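Local coordinates for B-129 (Sulfolobus virus 1, PDB 2WBT), which is essential for virus function and carries two zinc-binding C2H2-type fingers, through which it probably binds DNA, at the interface of chains A and B. Residues are numbered along the deposited sequence; one frame, centred on the assembly and turned at random. Chains: chain A/B, B-129.

Contact 1 and contact 2 are neighbouring parts of one two-fold symmetric interface. The centres of their C-alpha atoms lie about 13 Å apart. No residue is shared, but helix 37-52 of both chains enters both contacts. In chain A, Lys48 and Ile51 serve contact 1, while Ile46 and Leu50 serve contact 2. Strand 20-23 and helix 26-32 complete contact 1, and the helices that hold residues 60 to 64 complete contact 2. Each contact has a twin with the chains exchanged. Residues that precede the zinc ligands in sequence thus join the two copies in this assembly, which may be a biological dimer.

Contact 1: the interface of chains A and B. Residues chain A 20, 48, 51; chain B 24, 28, 32, 43.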
loop_
_atom_site.group_PDB
_atom_site.type_symbol
_atom_site.label_atom_id
_atom_site.label_comp_id
_atom_site.label_asym_id
_atom_site.label_seq_id
_atom_site.Cartn_x
_atom_site.Cartn_y
_atom_site.Cartn_z
ATOM N N ILE A 20 16.359 10.695 7.225
ATOM C CA ILE A 20 16.403 9.435 7.968
ATOM C C ILE A 20 17.548 8.536 7.509
ATOM O O ILE A 20 17.595 8.136 6.346
ATOM C CB ILE A 20 15.080 8.650 7.803
ATOM C CG1 ILE A 20 13.940 9.352 8.539
ATOM C CG2 ILE A 20 15.226 7.228 8.333
ATOM C CD1 ILE A 20 12.572 8.792 8.212
ATOM N N LYS A 48 7.304 8.449 3.713
ATOM C CA LYS A 48 6.572 9.642 4.147
ATOM C C LYS A 48 5.133 9.304 4.546
ATOM O O LYS A 48 4.641 9.781 5.568
ATOM C CB LYS A 48 6.573 10.712 3.051
ATOM C CG LYS A 48 7.896 11.448 2.906
ATOM C CD LYS A 48 7.773 12.637 1.965
ATOM C CE LYS A 48 9.082 13.400 1.849
ATOM N NZ LYS A 48 8.874 14.797 1.375
ATOM N N ILE A 51 5.195 7.416 7.807
ATOM C CA ILE A 51 5.432 8.369 8.897
ATOM C C ILE A 51 4.146 9.085 9.330
ATOM O O ILE A 51 3.911 9.270 10.526
ATOM C CB ILE A 51 6.507 9.416 8.507
ATOM C CG1 ILE A 51 7.897 8.776 8.496
ATOM C CG2 ILE A 51 6.504 10.589 9.479
ATOM C CD1 ILE A 51 8.955 9.629 7.832
ATOM N N VAL B 24 13.733 12.866 3.895
ATOM C CA VAL B 24 12.468 13.266 4.511
ATOM C C VAL B 24 12.615 14.681 5.075
ATOM O O VAL B 24 13.735 15.133 5.323
ATOM C CB VAL B 24 12.060 12.246 5.617
ATOM C CG1 VAL B 24 11.780 12.929 6.945
ATOM C CG2 VAL B 24 10.870 11.407 5.162
ATOM N N GLU B 28 9.043 15.610 9.451
ATOM C CA GLU B 28 8.896 14.157 9.309
ATOM C C GLU B 28 10.036 13.366 9.967
ATOM O O GLU B 28 9.837 12.228 10.395
ATOM C CB GLU B 28 8.788 13.783 7.829
ATOM C CG GLU B 28 7.479 14.213 7.172
ATOM C CD GLU B 28 7.566 14.307 5.655
ATOM O OE1 GLU B 28 8.676 14.177 5.096
ATOM O OE2 GLU B 28 6.514 14.516 5.017
ATOM N N TYR B 32 9.465 10.930 12.821
ATOM C CA TYR B 32 9.985 9.570 12.663
ATOM C C TYR B 32 10.596 9.036 13.956
ATOM O O TYR B 32 10.275 7.930 14.391
ATOM C CB TYR B 32 11.035 9.525 11.548
ATOM C CG TYR B 32 11.773 8.207 11.457
ATOM C CD1 TYR B 32 13.072 8.076 11.946
ATOM C CD2 TYR B 32 11.168 7.089 10.891
ATOM C CE1 TYR B 32 13.750 6.866 11.867
ATOM C CE2 TYR B 32 11.837 5.876 10.807
ATOM C CZ TYR B 32 13.128 5.770 11.295
ATOM O OH TYR B 32 13.794 4.570 11.216
ATOM N N ILE B 43 9.483 0.044 9.445
ATOM C CA ILE B 43 9.687 0.987 8.342
ATOM C C ILE B 43 10.915 0.630 7.504
ATOM O O ILE B 43 10.822 0.530 6.281
ATOM C CB ILE B 43 9.818 2.447 8.845
ATOM C CG1 ILE B 43 8.436 3.034 9.144
ATOM C CG2 ILE B 43 10.531 3.315 7.811
ATOM C CD1 ILE B 43 8.465 4.494 9.554
#
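A:Ile20 starts strand 20-23 with extended backbone torsions (phi -73°, psi 120°) and meets B:Tyr32, which closes helix 26-32 in helical geometry. The remaining chain A residues, A:Lys48 and A:Ile51, lie on helix 37-52. A:Ile20 sets its delta methyl over one face of the B:Tyr32 ring. Its CD1 is 3.6 Å from the ring centroid and is shifted toward the rim at CG. The branch methyl of A:Ile20 covers the phenol end of the same ring, with CG2 3.8 Å from B:Tyr32 CE1. Isoleucine thus spans the ring lengthwise. B:Tyr32 has CG opposite its own backbone N (chi1 171°), which carries the ring away from its helix and under A:Ile20. B:Ile43 CD1 lies at the edge of the ring, in its plane, so chain B supports the ring from within.

A:Ile51 and B:Val24 approach tip to tip. A:Ile51 CD1 and B:Val24 CG2 are 3.7 Å apart. The same valine methyl touches A:Lys48 CG at 3.7 Å, where the two side chains run past each other in opposite directions. B:Val24 therefore fits against both the isoleucine tip and the lysine stem.

A:Lys48 is extended beyond CG and crosses B:Glu28 at about a right angle. The carboxylate lies alongside the lysine methylenes, with OE1 of B:Glu28 3.4 Å from A:Lys48 CE. The ammonium NZ of A:Lys48 is 3.8 Å from the same OE1, a long salt bridge. Its attraction probably adds to the apolar contact of the lysine stem.

This patch joins a strand and a helix of chain A to the segment around helix 26-32 of chain B. It is a mostly apolar contact bordered by a charged pair. It contributes to holding the two copies together in this assembly, possibly a biological dimer with zinc fingers on each chain.

Contact 2: the interface of chains A and B. Residues chain A 46, 50, 57, 60, 63-64; chain B 46, 64.
B:Tyr64 reaches from its helix into a pocket lined by A:Ile46, A:Leu50, A:Ser60, A:Leu63 and A:Tyr64. From CB, the side chain turns with CG beside the backbone N (chi1 -84°), which sends the ring toward chain A. Past CG, the ring is gripped on both sides. A:Leu63 puts its CD1 methyl over the centre of one face, 3.9 Å from the ring centroid. In A:Leu63, a chi1 of -167° carries CG toward the ring, and chi2 then directs CD1 to it. CD2 of the same leucine lies over the ring of A:Tyr64.

A:Ile46 and A:Leu50 come from the side away from A:Leu63. A:Ile46 CG2 sits above the rim, 3.7 Å from B:Tyr64 CD1. Above the other rim, A:Leu50 CD2 lies near CD2 of the tyrosine and 3.5 Å from B:Tyr64 CE2. B:Tyr64 CE1 faces the phenol oxygen of A:Tyr64, which lies in the ring plane at its edge. The two tyrosine side chains cross at about a right angle. These neighbours should limit flipping of the ring. CZ comes near A:Ser60 OG, and the hydroxyl OH beyond it hydrogen-bonds that serine oxygen.

B:Ile46 packs next to the tyrosine tip. Its CD1 meets A:Leu50 CD1 at 3.7 Å, tip to tip. The same methyl also packs on A:Leu57 CD2 and on A:Ser60. Its branch methyl CG2 lies against the phenol oxygen of A:Tyr64. B:Ile46 thus touches helix 37-52, helix 60-72 and the loop residue A:Leu57 of chain A.

The patch forms part of the two-fold interface and ties helix 60-72 of chain A to chain B by a hydrogen bond set among apolar side chains. A:Ser60 OG also makes a weak bond of 3.3 Å to the backbone O of A:Leu57, which may help to orient the hydroxyl. B:Tyr64 OH and A:Ser60 OG are 2.7 Å apart, with the serine oxygen in the plane of the ring and a CZ-OH-OG angle of about 122°.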
loop_
_atom_site.group_PDB
_atom_site.type_symbol
_atom_site.label_atom_id
_atom_site.label_comp_id
_atom_site.label_asym_id
_atom_site.label_seq_id
_atom_site.Cartn_x
_atom_site.Cartn_y
_atom_site.Cartn_z
ATOM N N ILE A 46 6.588 6.413 0.039
ATOM C CA ILE A 46 6.050 5.372 0.921
ATOM C C ILE A 46 6.440 5.636 2.372
ATOM O O ILE A 46 5.594 5.591 3.265
ATOM C CB ILE A 46 6.547 3.964 0.522
ATOM C CG1 ILE A 46 5.904 3.520 -0.790
ATOM C CG2 ILE A 46 6.205 2.945 1.604
ATOM C CD1 ILE A 46 6.507 2.257 -1.368
ATOM N N LEU A 50 4.061 6.322 5.499
ATOM C CA LEU A 50 4.168 5.498 6.708
ATOM C C LEU A 50 4.412 6.349 7.956
ATOM O O LEU A 50 3.903 6.035 9.033
ATOM C CB LEU A 50 5.280 4.453 6.557
ATOM C CG LEU A 50 5.014 3.302 5.581
ATOM C CD1 LEU A 50 6.242 2.413 5.458
ATOM C CD2 LEU A 50 3.801 2.485 6.003
ATOM N N LEU A 57 1.750 0.519 9.189
ATOM C CA LEU A 57 2.823 -0.405 9.578
ATOM C C LEU A 57 2.267 -1.733 10.103
ATOM O O LEU A 57 2.830 -2.795 9.836
ATOM C CB LEU A 57 3.725 0.235 10.638
ATOM C CG LEU A 57 4.527 1.458 10.184
ATOM C CD1 LEU A 57 5.071 2.223 11.381
ATOM C CD2 LEU A 57 5.653 1.045 9.248
ATOM N N SER A 60 0.966 -3.804 7.153
ATOM C CA SER A 60 1.973 -4.020 6.106
ATOM C C SER A 60 2.167 -5.493 5.753
ATOM O O SER A 60 2.289 -5.843 4.578
ATOM C CB SER A 60 3.312 -3.413 6.527
ATOM O OG SER A 60 3.227 -2.003 6.618
ATOM N N LEU A 63 -0.448 -6.376 3.362
ATOM C CA LEU A 63 -0.252 -5.724 2.067
ATOM C C LEU A 63 0.760 -6.474 1.197
ATOM O O LEU A 63 0.515 -6.706 0.017
ATOM C CB LEU A 63 0.195 -4.273 2.292
ATOM C CG LEU A 63 0.166 -3.303 1.105
ATOM C CD1 LEU A 63 -0.229 -1.897 1.558
ATOM C CD2 LEU A 63 1.510 -3.283 0.379
ATOM N N TYR A 64 1.885 -6.860 1.791
ATOM C CA TYR A 64 2.938 -7.583 1.065
ATOM C C TYR A 64 2.632 -9.066 0.857
ATOM O O TYR A 64 3.196 -9.697 -0.040
ATOM C CB TYR A 64 4.290 -7.386 1.755
ATOM C CG TYR A 64 4.851 -6.012 1.484
ATOM C CD1 TYR A 64 5.313 -5.675 0.215
ATOM C CD2 TYR A 64 4.891 -5.040 2.478
ATOM C CE1 TYR A 64 5.814 -4.412 -0.055
ATOM C CE2 TYR A 64 5.393 -3.771 2.218
ATOM C CZ TYR A 64 5.853 -3.463 0.949
ATOM O OH TYR A 64 6.353 -2.209 0.685
ATOM N N ILE B 46 10.575 -2.518 5.588
ATOM C CA ILE B 46 9.753 -2.306 4.393
ATOM C C ILE B 46 10.575 -1.740 3.232
ATOM O O ILE B 46 10.394 -2.152 2.087
ATOM C CB ILE B 46 8.546 -1.379 4.691
ATOM C CG1 ILE B 46 7.467 -2.146 5.458
ATOM C CG2 ILE B 46 7.947 -0.826 3.404
ATOM C CD1 ILE B 46 6.466 -1.250 6.159
ATOM N N TYR B 64 -0.425 1.712 -0.242
ATOM C CA TYR B 64 -0.143 2.545 0.932
ATOM C C TYR B 64 -0.857 3.896 0.851
ATOM O O TYR B 64 -1.282 4.439 1.870
ATOM C CB TYR B 64 1.367 2.750 1.134
ATOM C CG TYR B 64 2.040 1.624 1.893
ATOM C CD1 TYR B 64 3.139 0.950 1.361
ATOM C CD2 TYR B 64 1.576 1.231 3.146
ATOM C CE1 TYR B 64 3.754 -0.083 2.060
ATOM C CE2 TYR B 64 2.181 0.201 3.848
ATOM C CZ TYR B 64 3.268 -0.452 3.302
ATOM O OH TYR B 64 3.866 -1.471 4.004
#